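Local coordinates for protein fimbrin (Schizosaccharomyces pombe, PDB 1RT8) that binds actin filaments and crosslinks them through two actin-binding regions of paired calponin-homology domains, with roles in cell polarity, cytokinesis, mating and spore formation, at residues Gly283-Arg288 / Leu491-Val496; Leu460-Asp463 / Glu468-Ile471; Gln362-Val367 / Met390-Thr395; Ile127-Leu132 / Leu160-Ile165; Val91-Ala96 / Thr105-Gly110. All blocks are in the same frame, centred on the assembly; numbering follows the deposited sequence.

Interaction 1 of 5, residues Gly283-Arg288 / Leu491-Val496; sequences GEREAR and LPEDIV
The ionic part of this contact is a two-point salt bridge in which Arg-285 grips Asp-494 side-on. Arg-285 NE lies 2.9 Å from Asp-494 OD1 and Arg-285 NH2 lies 2.8 Å from Asp-494 OD2, with nearly straight N-H...O angles of 169° and 172°. Both oxygens use their syn lone pairs, and the guanidinium and carboxylate planes are only 5° apart, so the two flat groups lie almost in one plane. Bends at chi2 and chi3 curl the arginine so that this edge faces the acid. Asp-494 OD2 is also met on its anti side by the backbone N of Leu-491 (2.9 Å), which helps to set the rotation of the carboxylate. Glu-493 contributes charge without a directed bond: its OE2 stands 4.0 Å from Arg-285 NE, well out of the guanidinium plane. The apolar part is Leu-491 CD1, which lies over one guanidinium face, 3.6 Å from Arg-285 NH2. A methionine in place of Arg-285 would probably leave the buried Asp-494 without its two-point mate, although Arg-499 also pairs with this acid. Since helix 282-296 falls in the CH3 range and helix 492-496 in CH4, this is a bidentate salt bridge between the two calponin-homology domains of the second actin-binding region.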
# COMPACT_ATOMS: atom_id res chain seq x y z
N GLY A 283 14.74 -6.03 -11.62
CA GLY A 283 13.78 -5.40 -12.50
C GLY A 283 12.38 -5.38 -11.91
O GLY A 283 11.68 -4.38 -12.01
N GLU A 284 11.98 -6.50 -11.30
CA GLU A 284 10.65 -6.58 -10.70
C GLU A 284 10.52 -5.63 -9.52
O GLU A 284 9.48 -4.98 -9.34
CB GLU A 284 10.34 -8.01 -10.23
CG GLU A 284 10.03 -9.01 -11.34
CD GLU A 284 8.94 -8.54 -12.28
OE1 GLU A 284 7.88 -8.08 -11.80
OE2 GLU A 284 9.13 -8.63 -13.51
N ARG A 285 11.57 -5.54 -8.71
CA ARG A 285 11.54 -4.65 -7.55
C ARG A 285 11.41 -3.19 -7.96
O ARG A 285 10.61 -2.45 -7.39
CB ARG A 285 12.80 -4.85 -6.69
CG ARG A 285 12.76 -6.13 -5.86
CD ARG A 285 11.55 -6.15 -4.95
NE ARG A 285 11.50 -4.97 -4.09
CZ ARG A 285 10.38 -4.38 -3.68
NH1 ARG A 285 9.21 -4.86 -4.07
NH2 ARG A 285 10.43 -3.30 -2.92
N GLU A 286 12.19 -2.77 -8.95
CA GLU A 286 12.12 -1.39 -9.43
C GLU A 286 10.70 -1.12 -9.90
O GLU A 286 10.13 -0.09 -9.59
CB GLU A 286 13.11 -1.14 -10.58
CG GLU A 286 14.58 -1.31 -10.20
CD GLU A 286 15.53 -0.88 -11.31
OE1 GLU A 286 15.18 -1.03 -12.50
OE2 GLU A 286 16.64 -0.40 -11.01
N ALA A 287 10.14 -2.08 -10.64
CA ALA A 287 8.78 -1.94 -11.16
C ALA A 287 7.78 -1.71 -10.02
O ALA A 287 6.90 -0.85 -10.13
CB ALA A 287 8.39 -3.19 -11.97
N ARG A 288 7.91 -2.48 -8.94
CA ARG A 288 7.00 -2.34 -7.80
C ARG A 288 7.22 -1.02 -7.06
O ARG A 288 6.26 -0.43 -6.58
CB ARG A 288 7.17 -3.52 -6.84
CG ARG A 288 6.37 -4.76 -7.26
CD ARG A 288 6.78 -5.99 -6.46
NE ARG A 288 6.07 -7.20 -6.89
CZ ARG A 288 4.78 -7.44 -6.63
NH1 ARG A 288 4.06 -6.56 -5.95
NH2 ARG A 288 4.22 -8.57 -7.05
N LEU A 491 11.75 -1.43 0.09
CA LEU A 491 11.68 -2.37 1.20
C LEU A 491 13.11 -2.65 1.67
O LEU A 491 14.08 -2.32 0.99
CB LEU A 491 11.02 -3.68 0.75
CG LEU A 491 9.50 -3.73 0.54
CD1 LEU A 491 9.12 -5.08 -0.05
CD2 LEU A 491 8.78 -3.50 1.85
N PRO A 492 13.25 -3.26 2.86
CA PRO A 492 14.58 -3.56 3.38
C PRO A 492 15.46 -4.33 2.39
O PRO A 492 16.65 -4.05 2.23
CB PRO A 492 14.27 -4.38 4.64
CG PRO A 492 12.97 -3.76 5.12
CD PRO A 492 12.20 -3.62 3.83
N GLU A 493 14.85 -5.30 1.73
CA GLU A 493 15.57 -6.14 0.78
C GLU A 493 16.23 -5.37 -0.35
O GLU A 493 17.22 -5.82 -0.92
CB GLU A 493 14.63 -7.20 0.21
CG GLU A 493 13.61 -6.66 -0.77
CD GLU A 493 12.82 -7.77 -1.43
OE1 GLU A 493 11.78 -8.17 -0.89
OE2 GLU A 493 13.26 -8.24 -2.50
N ASP A 494 15.70 -4.20 -0.69
CA ASP A 494 16.30 -3.42 -1.77
C ASP A 494 17.67 -2.87 -1.35
O ASP A 494 18.58 -2.72 -2.18
CB ASP A 494 15.36 -2.30 -2.19
CG ASP A 494 14.05 -2.84 -2.74
OD1 ASP A 494 14.09 -3.79 -3.55
OD2 ASP A 494 12.97 -2.32 -2.36
N ILE A 495 17.82 -2.57 -0.06
CA ILE A 495 19.10 -2.09 0.46
C ILE A 495 20.06 -3.28 0.64
O ILE A 495 21.22 -3.22 0.21
CB ILE A 495 18.89 -1.37 1.81
CG1 ILE A 495 18.21 -0.01 1.58
CG2 ILE A 495 20.23 -1.20 2.53
CD1 ILE A 495 17.80 0.68 2.87
N VAL A 496 19.58 -4.36 1.24
CA VAL A 496 20.41 -5.55 1.47
C VAL A 496 20.98 -6.09 0.14
O VAL A 496 22.14 -6.52 0.09
CB VAL A 496 19.61 -6.66 2.19
CG1 VAL A 496 20.44 -7.96 2.28
CG2 VAL A 496 19.24 -6.19 3.59

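Interaction 2 of 5, residues Leu460-Asp463 / Glu468-Ile471; sequences LVTD and ELAI
Thr-462 lies against the side chain of Leu-469, its methyl CG2 3.7 Å from Leu-469 CD2 and its hydroxyl OG1 3.4 Å from Leu-469 CB. The two side chains meet at a slant, with the threonine presenting a methyl to one leucine branch and an oxygen to the base of the same side chain. This follows from chi1 of 78°, which sets OG1 between the backbone N and the carbonyl carbon and sends CG2 to the position anti to that carbon. From there OG1 also reaches the carbonyl of Leu-469, but the Thr-462 OG1 to Leu-469 O hydrogen bond is long at 3.2 Å and weak. The stronger partner of this oxygen is the backbone N of Gly-464, within the same loop.

The other leucine branch is touched by Asp-463. Although its CB heads away from the helix, a chi1 of 70° brings the carboxylate back, and Asp-463 OD1 comes to 3.7 Å from Leu-469 CD1. That is a van der Waals contact; the polar need of OD1 is met by the hydroxyl of Ser-465. Leu-469 is therefore touched on CB and both methyls by two successive loop residues, with 147 Å² buried in all.

The backbone is tied in as well: Thr-462 N donates to Asn-473 OD1, one turn further along the helix, and Leu-469 N is bonded to Thr-466 OG1. Together these features describe a loop folding back over the first turns of the helix it leads into, helix 467-483, at the surface of the fourth calponin-homology domain.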
# COMPACT_ATOMS: atom_id res chain seq x y z
N LEU A 460 20.80 -1.43 19.08
CA LEU A 460 19.76 -2.05 18.27
C LEU A 460 20.26 -2.31 16.85
O LEU A 460 19.50 -2.74 15.99
CB LEU A 460 18.53 -1.15 18.20
CG LEU A 460 17.90 -0.71 19.52
CD1 LEU A 460 16.73 0.22 19.24
CD2 LEU A 460 17.43 -1.93 20.29
N VAL A 461 21.54 -2.03 16.60
CA VAL A 461 22.13 -2.22 15.28
C VAL A 461 23.03 -3.45 15.25
O VAL A 461 23.97 -3.57 16.03
CB VAL A 461 22.95 -0.98 14.85
CG1 VAL A 461 23.70 -1.26 13.55
CG2 VAL A 461 22.03 0.22 14.68
N THR A 462 22.73 -4.38 14.34
CA THR A 462 23.53 -5.58 14.22
C THR A 462 24.70 -5.27 13.31
O THR A 462 24.87 -4.12 12.88
CB THR A 462 22.73 -6.74 13.61
OG1 THR A 462 22.65 -6.57 12.19
CG2 THR A 462 21.32 -6.78 14.19
N ASP A 463 25.50 -6.28 13.01
CA ASP A 463 26.64 -6.08 12.12
C ASP A 463 26.22 -6.53 10.73
O ASP A 463 27.02 -6.50 9.80
CB ASP A 463 27.84 -6.88 12.62
CG ASP A 463 27.66 -8.38 12.46
OD1 ASP A 463 26.53 -8.87 12.65
OD2 ASP A 463 28.65 -9.06 12.16
N GLU A 468 19.65 -12.14 7.36
CA GLU A 468 18.59 -11.81 8.32
C GLU A 468 18.95 -10.59 9.15
O GLU A 468 18.10 -9.73 9.39
CB GLU A 468 18.31 -13.00 9.25
CG GLU A 468 17.21 -12.71 10.27
CD GLU A 468 15.94 -12.16 9.62
OE1 GLU A 468 15.37 -12.85 8.74
OE2 GLU A 468 15.50 -11.05 10.00
N LEU A 469 20.19 -10.52 9.60
CA LEU A 469 20.62 -9.38 10.40
C LEU A 469 20.64 -8.10 9.55
O LEU A 469 20.31 -7.02 10.03
CB LEU A 469 22.00 -9.65 11.00
CG LEU A 469 22.05 -10.76 12.07
CD1 LEU A 469 23.50 -11.00 12.48
CD2 LEU A 469 21.20 -10.36 13.27
N ALA A 470 21.04 -8.23 8.29
CA ALA A 470 21.08 -7.07 7.40
C ALA A 470 19.67 -6.52 7.21
O ALA A 470 19.45 -5.32 7.34
CB ALA A 470 21.69 -7.45 6.07
N ILE A 471 18.71 -7.40 6.92
CA ILE A 471 17.33 -6.98 6.72
C ILE A 471 16.77 -6.26 7.95
O ILE A 471 15.99 -5.32 7.81
CB ILE A 471 16.41 -8.18 6.37
CG1 ILE A 471 16.56 -8.55 4.89
CG2 ILE A 471 14.94 -7.82 6.60
CD1 ILE A 471 17.96 -8.88 4.47

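Interaction 3 of 5, residues Gln362-Val367 / Met390-Thr395; sequences QGFSLV and MRMNIT
Met-392 CB touches the ring of Phe-364 at CE1, 3.5 Å away, while the ring's CD1 is the next nearest at 3.9 Å. The approach is oblique to the ring. With CG anti to the backbone N, the chain runs out from the helix, and CG stays within 3.7 Å of Phe-364 CE1. Bends at chi2 (56°) and chi3 (77°) then turn the thioether away from the ring, so that the terminal methyl lies over the loop backbone: Met-392 CE is 3.6 Å from Gln-362 O and 3.8 Å from Gly-363 O. That backbone is a Schellman motif closing helix 345-361, in which Gly-363 has a phi of 94°. At this positive phi the backbone itself calls for glycine, and the Met-392 methyl lies close on the side where a CB would point. The Phe-364 side chain also touches Met-389 of the same partner helix. Replacing Phe-364 by an alanine would probably open a gap beside Met-392 CB and CG and leave the methionine base free to shift. Between residues 362-367 and 390-395 no hydrogen bond forms, and the contact is van der Waals: aromatic carbon on methylene and methyl on carbonyl oxygen.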
# COMPACT_ATOMS: atom_id res chain seq x y z
N GLN A 362 12.67 18.35 -20.42
CA GLN A 362 12.97 18.54 -19.01
C GLN A 362 14.38 18.14 -18.60
O GLN A 362 14.73 18.19 -17.42
CB GLN A 362 11.95 17.79 -18.17
CG GLN A 362 10.60 18.48 -18.14
CD GLN A 362 9.62 17.77 -17.24
OE1 GLN A 362 10.00 17.07 -16.30
NE2 GLN A 362 8.33 17.96 -17.52
N GLY A 363 15.20 17.75 -19.57
CA GLY A 363 16.57 17.38 -19.26
C GLY A 363 16.83 15.90 -19.04
O GLY A 363 17.97 15.52 -18.76
N PHE A 364 15.80 15.06 -19.14
CA PHE A 364 15.98 13.62 -18.95
C PHE A 364 17.03 13.10 -19.94
O PHE A 364 17.26 13.70 -20.99
CB PHE A 364 14.68 12.86 -19.22
CG PHE A 364 13.56 13.12 -18.24
CD1 PHE A 364 13.67 14.11 -17.26
CD2 PHE A 364 12.38 12.38 -18.32
CE1 PHE A 364 12.61 14.36 -16.39
CE2 PHE A 364 11.31 12.62 -17.45
CZ PHE A 364 11.43 13.61 -16.48
N SER A 365 17.65 11.99 -19.60
CA SER A 365 18.60 11.37 -20.50
C SER A 365 17.82 10.20 -21.10
O SER A 365 17.65 9.16 -20.47
CB SER A 365 19.82 10.86 -19.72
OG SER A 365 20.72 10.19 -20.58
N LEU A 366 17.32 10.38 -22.33
CA LEU A 366 16.52 9.37 -23.01
C LEU A 366 16.99 9.08 -24.44
O LEU A 366 16.25 8.51 -25.23
CB LEU A 366 15.06 9.82 -23.04
CG LEU A 366 14.43 10.21 -21.69
CD1 LEU A 366 13.11 10.91 -21.93
CD2 LEU A 366 14.21 8.95 -20.82
N VAL A 367 18.22 9.47 -24.76
CA VAL A 367 18.76 9.30 -26.10
C VAL A 367 18.46 7.98 -26.83
O VAL A 367 18.18 7.99 -28.03
CB VAL A 367 20.29 9.51 -26.11
CG1 VAL A 367 20.77 9.77 -27.53
CG2 VAL A 367 20.65 10.68 -25.19
N MET A 390 11.76 9.90 -12.00
CA MET A 390 11.96 9.89 -10.55
C MET A 390 13.26 10.61 -10.19
O MET A 390 13.30 11.40 -9.26
CB MET A 390 12.03 8.45 -10.02
CG MET A 390 12.51 8.36 -8.56
SD MET A 390 12.46 6.67 -7.86
CE MET A 390 10.74 6.51 -7.48
N ARG A 391 14.32 10.33 -10.94
CA ARG A 391 15.62 10.93 -10.68
C ARG A 391 15.63 12.45 -10.82
O ARG A 391 16.21 13.15 -9.98
CB ARG A 391 16.67 10.33 -11.60
CG ARG A 391 18.08 10.86 -11.36
CD ARG A 391 18.56 10.50 -9.95
NE ARG A 391 19.89 11.04 -9.68
CZ ARG A 391 20.16 12.30 -9.36
NH1 ARG A 391 19.18 13.19 -9.26
NH2 ARG A 391 21.41 12.68 -9.12
N MET A 392 15.01 12.96 -11.87
CA MET A 392 14.97 14.41 -12.08
C MET A 392 14.17 15.07 -10.98
O MET A 392 14.51 16.15 -10.52
CB MET A 392 14.36 14.75 -13.44
CG MET A 392 14.43 16.24 -13.76
SD MET A 392 16.13 16.85 -13.69
CE MET A 392 16.80 16.23 -15.23
N ASN A 393 13.10 14.40 -10.54
CA ASN A 393 12.25 14.93 -9.48
C ASN A 393 13.08 15.12 -8.21
O ASN A 393 12.91 16.11 -7.50
CB ASN A 393 11.09 13.97 -9.21
CG ASN A 393 10.08 14.55 -8.23
OD1 ASN A 393 9.57 13.84 -7.37
ND2 ASN A 393 9.77 15.83 -8.38
N ILE A 394 13.96 14.16 -7.92
CA ILE A 394 14.82 14.26 -6.74
C ILE A 394 15.72 15.49 -6.85
O ILE A 394 15.88 16.25 -5.89
CB ILE A 394 15.72 13.00 -6.58
CG1 ILE A 394 14.88 11.81 -6.11
CG2 ILE A 394 16.83 13.27 -5.58
CD1 ILE A 394 15.66 10.51 -6.06
N THR A 395 16.31 15.70 -8.02
CA THR A 395 17.18 16.85 -8.25
C THR A 395 16.43 18.16 -8.04
O THR A 395 16.91 19.05 -7.34
CB THR A 395 17.74 16.86 -9.69
OG1 THR A 395 18.55 15.69 -9.91
CG2 THR A 395 18.59 18.12 -9.94

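Interaction 4 of 5, residues Ile127-Leu132 / Leu160-Ile165; sequences IIRRGL and LPPEKI. With SO4 (sulfate ion), chain C.
Arg-129 NH2 is shared by several acceptors: Glu-163 OE1 at 2.8 Å, a sulfate oxygen, and, over a longer and weaker path, Glu-163 OE2. The pairing bridges two calponin-homology domains of the first actin-binding region, since helix 117-131 falls in the CH1 range and helix 162-176 in CH2.

The salt bridge is side-on, with NE as its second prong. Arg-129 NE to Glu-163 OE2 measures 3.0 Å; this bond lies in the guanidinium plane but meets OE2 29° out of the carboxylate plane, whereas OE1 uses its syn lone pair but is tilted from the guanidinium plane. With the two planes 47° apart, each bond is well aligned with one group and tilted from the other. The arginine reaches across because its chain is extended from CG to NE, and Glu-163 bends at chi2 (93°) to return its carboxylate.

Pro-162 supplies the apolar side of the contact. Its CD stands 3.7 Å above one guanidinium face, nearest Arg-129 NH2 and offset toward the rim, while Pro-161 CB touches the same nitrogen obliquely. Further out, Pro-162 packs on Leu-133 and Glu-163 on Leu-252 of helix 248-261.

A sulfate ion, probably from the crystallisation liquor, places a second anion beside the guanidinium. Its O1 receives two weak hydrogen bonds, from Arg-129 NH1 and Arg-129 NH2, each 3.0 Å long.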
# COMPACT_ATOMS: atom_id res chain seq x y z
N ILE A 127 -6.23 0.55 5.94
CA ILE A 127 -5.29 -0.41 6.50
C ILE A 127 -5.91 -1.81 6.56
O ILE A 127 -5.27 -2.79 6.15
CB ILE A 127 -4.80 0.02 7.91
CG1 ILE A 127 -4.05 1.35 7.81
CG2 ILE A 127 -3.86 -1.03 8.50
CD1 ILE A 127 -3.54 1.89 9.14
N ILE A 128 -7.15 -1.91 7.05
CA ILE A 128 -7.85 -3.19 7.15
C ILE A 128 -8.05 -3.81 5.78
O ILE A 128 -7.87 -5.02 5.60
CB ILE A 128 -9.24 -3.03 7.81
CG1 ILE A 128 -9.10 -2.73 9.30
CG2 ILE A 128 -10.06 -4.32 7.62
CD1 ILE A 128 -10.42 -2.52 10.00
N ARG A 129 -8.45 -2.98 4.81
CA ARG A 129 -8.67 -3.44 3.45
C ARG A 129 -7.39 -3.98 2.83
O ARG A 129 -7.42 -5.01 2.16
CB ARG A 129 -9.22 -2.29 2.60
CG ARG A 129 -9.27 -2.57 1.10
CD ARG A 129 -10.03 -1.45 0.37
NE ARG A 129 -10.05 -1.62 -1.07
CZ ARG A 129 -8.99 -1.47 -1.86
NH1 ARG A 129 -7.81 -1.15 -1.34
NH2 ARG A 129 -9.10 -1.64 -3.17
N ARG A 130 -6.28 -3.29 3.05
CA ARG A 130 -5.00 -3.73 2.50
C ARG A 130 -4.59 -5.10 3.03
O ARG A 130 -3.90 -5.85 2.34
CB ARG A 130 -3.91 -2.69 2.82
CG ARG A 130 -2.48 -3.13 2.47
CD ARG A 130 -2.33 -3.42 0.98
NE ARG A 130 -0.99 -3.92 0.64
CZ ARG A 130 -0.52 -5.11 0.99
NH1 ARG A 130 -1.26 -5.96 1.68
NH2 ARG A 130 0.72 -5.46 0.64
N GLY A 131 -5.01 -5.44 4.24
CA GLY A 131 -4.64 -6.71 4.83
C GLY A 131 -5.57 -7.89 4.56
O GLY A 131 -5.17 -9.04 4.73
N LEU A 132 -6.79 -7.61 4.11
CA LEU A 132 -7.79 -8.64 3.85
C LEU A 132 -7.33 -9.94 3.19
O LEU A 132 -7.62 -11.01 3.71
CB LEU A 132 -8.94 -8.05 3.04
CG LEU A 132 -9.73 -6.95 3.75
CD1 LEU A 132 -10.81 -6.44 2.82
CD2 LEU A 132 -10.33 -7.49 5.05
N LEU A 160 -3.88 -7.41 -8.42
CA LEU A 160 -5.09 -6.63 -8.58
C LEU A 160 -5.62 -6.26 -7.20
O LEU A 160 -5.23 -6.86 -6.20
CB LEU A 160 -6.15 -7.45 -9.31
CG LEU A 160 -5.86 -7.86 -10.75
CD1 LEU A 160 -6.97 -8.78 -11.24
CD2 LEU A 160 -5.77 -6.62 -11.62
N PRO A 161 -6.50 -5.25 -7.13
CA PRO A 161 -7.02 -4.89 -5.80
C PRO A 161 -7.97 -5.99 -5.32
O PRO A 161 -8.46 -6.78 -6.13
CB PRO A 161 -7.72 -3.56 -6.06
CG PRO A 161 -8.20 -3.70 -7.49
CD PRO A 161 -7.01 -4.35 -8.17
N PRO A 162 -8.22 -6.06 -4.00
CA PRO A 162 -9.10 -7.06 -3.38
C PRO A 162 -10.41 -7.31 -4.15
O PRO A 162 -10.74 -8.45 -4.48
CB PRO A 162 -9.36 -6.49 -1.99
CG PRO A 162 -8.07 -5.79 -1.69
CD PRO A 162 -7.74 -5.10 -2.99
N GLU A 163 -11.15 -6.24 -4.42
CA GLU A 163 -12.42 -6.35 -5.13
C GLU A 163 -12.35 -7.06 -6.48
O GLU A 163 -13.29 -7.76 -6.87
CB GLU A 163 -13.05 -4.96 -5.33
CG GLU A 163 -13.31 -4.18 -4.04
CD GLU A 163 -12.15 -3.27 -3.66
OE1 GLU A 163 -11.00 -3.52 -4.10
OE2 GLU A 163 -12.38 -2.30 -2.90
N LYS A 164 -11.23 -6.92 -7.18
CA LYS A 164 -11.11 -7.55 -8.49
C LYS A 164 -10.63 -8.99 -8.49
O LYS A 164 -10.58 -9.64 -9.53
CB LYS A 164 -10.26 -6.68 -9.41
CG LYS A 164 -10.97 -5.38 -9.76
CD LYS A 164 -10.12 -4.44 -10.60
CE LYS A 164 -10.83 -3.11 -10.80
NZ LYS A 164 -10.02 -2.16 -11.60
N ILE A 165 -10.28 -9.48 -7.31
CA ILE A 165 -9.85 -10.87 -7.19
C ILE A 165 -11.03 -11.66 -6.62
O ILE A 165 -11.29 -12.80 -7.01
CB ILE A 165 -8.64 -11.01 -6.23
CG1 ILE A 165 -7.40 -10.42 -6.89
CG2 ILE A 165 -8.41 -12.48 -5.88
CD1 ILE A 165 -6.17 -10.43 -6.00
S SO4 C . -6.23 -0.01 -5.25
O1 SO4 C . -6.92 0.31 -3.82
O2 SO4 C . -5.72 -1.36 -5.12
O3 SO4 C . -7.10 0.11 -6.21
O4 SO4 C . -5.13 0.92 -5.29

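Interaction 5 of 5, residues Val91-Ala96 / Thr105-Gly110; sequences VVINSA and TNIGAG
Ile-93 CD1 meets Ile-107 at two points, its carbonyl O at 3.7 Å and its side-chain CG2 at 3.8 Å. The other near neighbours are backbone atoms: Ile-93 CG1 lies 3.9 Å from Ala-109 N and 4.1 Å from Gly-108 C. One isoleucine branch therefore rests along the peptide chain at the start of a short helix, and the contact is van der Waals, one apolar pair plus aliphatic carbons on backbone, with no hydrogen bond crossing it. In Ile-93, chi1 (-69°) sets CG1 anti to the carbonyl carbon and the turn at chi2 (-62°) brings CD1 over Ile-107. On the facing side, Ile-107 holds CG1 anti to its own N (chi1 -168°), which leaves CG2 as the methyl turned to Ile-93.

The next shell braces the backbone. Gly-108 is the N-cap of helix 109-113, and its N is bonded to Asp-111 OD2. In the same helix as Ile-93, Val-91 O accepts from both Ser-95 OG (2.6 Å) and Ser-95 N, which reach it from opposite faces of its plane.

Around the pair, Ile-112 touches both Ile-93 and Ile-107, and Ile-104 touches Ile-93. Ile-107 also packs on Leu-119 and Leu-123, so in the first calponin-homology domain the loop entering helix 109-113 is enclosed between helix 82-99 and helix 117-131.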
# COMPACT_ATOMS: atom_id res chain seq x y z
N VAL A 91 5.60 7.89 11.56
CA VAL A 91 5.86 6.49 11.20
C VAL A 91 4.59 5.85 10.62
O VAL A 91 4.65 5.13 9.62
CB VAL A 91 6.30 5.67 12.43
CG1 VAL A 91 6.40 4.20 12.05
CG2 VAL A 91 7.65 6.17 12.93
N VAL A 92 3.45 6.12 11.25
CA VAL A 92 2.16 5.60 10.79
C VAL A 92 1.84 6.11 9.39
O VAL A 92 1.65 5.34 8.46
CB VAL A 92 1.02 6.03 11.75
CG1 VAL A 92 -0.34 5.84 11.09
CG2 VAL A 92 1.09 5.22 13.04
N ILE A 93 1.81 7.44 9.25
CA ILE A 93 1.49 8.09 7.99
C ILE A 93 2.37 7.67 6.82
O ILE A 93 1.88 7.30 5.77
CB ILE A 93 1.56 9.63 8.12
CG1 ILE A 93 0.43 10.15 9.01
CG2 ILE A 93 1.52 10.28 6.72
CD1 ILE A 93 -0.94 9.89 8.49
N ASN A 94 3.68 7.74 7.01
CA ASN A 94 4.61 7.40 5.94
C ASN A 94 4.69 5.92 5.60
O ASN A 94 5.08 5.56 4.49
CB ASN A 94 5.97 7.99 6.25
CG ASN A 94 5.93 9.50 6.27
OD1 ASN A 94 5.36 10.11 5.37
ND2 ASN A 94 6.50 10.11 7.30
N SER A 95 4.33 5.07 6.56
CA SER A 95 4.34 3.64 6.29
C SER A 95 3.10 3.37 5.43
O SER A 95 3.17 2.68 4.41
CB SER A 95 4.24 2.83 7.59
OG SER A 95 5.41 2.95 8.37
N ALA A 96 1.97 3.93 5.85
CA ALA A 96 0.71 3.76 5.14
C ALA A 96 0.85 4.15 3.67
O ALA A 96 0.32 3.48 2.79
CB ALA A 96 -0.39 4.59 5.80
N THR A 105 -3.82 11.27 1.80
CA THR A 105 -3.35 12.61 1.48
C THR A 105 -4.07 13.57 2.42
O THR A 105 -3.48 14.50 2.97
CB THR A 105 -3.71 12.99 0.02
OG1 THR A 105 -3.18 12.00 -0.88
CG2 THR A 105 -3.14 14.36 -0.32
N ASN A 106 -5.36 13.32 2.60
CA ASN A 106 -6.18 14.16 3.45
C ASN A 106 -5.84 13.99 4.94
O ASN A 106 -6.44 14.66 5.79
CB ASN A 106 -7.65 13.85 3.21
CG ASN A 106 -8.56 14.99 3.61
OD1 ASN A 106 -9.79 14.88 3.50
ND2 ASN A 106 -7.97 16.09 4.06
N ILE A 107 -4.90 13.10 5.27
CA ILE A 107 -4.55 12.89 6.67
C ILE A 107 -3.06 13.10 6.98
O ILE A 107 -2.19 12.59 6.29
CB ILE A 107 -4.99 11.48 7.15
CG1 ILE A 107 -4.88 11.39 8.67
CG2 ILE A 107 -4.13 10.41 6.47
CD1 ILE A 107 -5.46 10.12 9.27
N GLY A 108 -2.79 13.87 8.04
CA GLY A 108 -1.43 14.14 8.45
C GLY A 108 -1.22 13.78 9.91
O GLY A 108 -2.18 13.53 10.63
N ALA A 109 0.03 13.75 10.36
CA ALA A 109 0.34 13.38 11.73
C ALA A 109 -0.49 14.16 12.73
O ALA A 109 -0.95 13.60 13.74
CB ALA A 109 1.83 13.58 12.01
N GLY A 110 -0.70 15.45 12.46
CA GLY A 110 -1.49 16.28 13.34
C GLY A 110 -2.97 15.92 13.39
O GLY A 110 -3.64 16.15 14.39

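Along the chain, interactions 5 and 4 come first, in the first actin-binding region; interactions 3 and 2 follow in the second, both within the span bracketed by interaction 1. Interactions 5, 3 and 2 each lie within one calponin-homology domain, whereas interactions 4 and 1 join two: CH1 to CH2, and CH3 to CH4. Helix 492-496 of interaction 1 touches helix 467-483, so the helix carrying the salt-bridge acid also packs on the helix of interaction 2; the centres of interactions 1 and 2 are about 18 Å apart. The centres of interactions 4 and 5 lie about 20 Å apart, and those of 3 and 4 about 34 Å. Each actin-binding region thus pairs internal packing with an interdomain salt bridge.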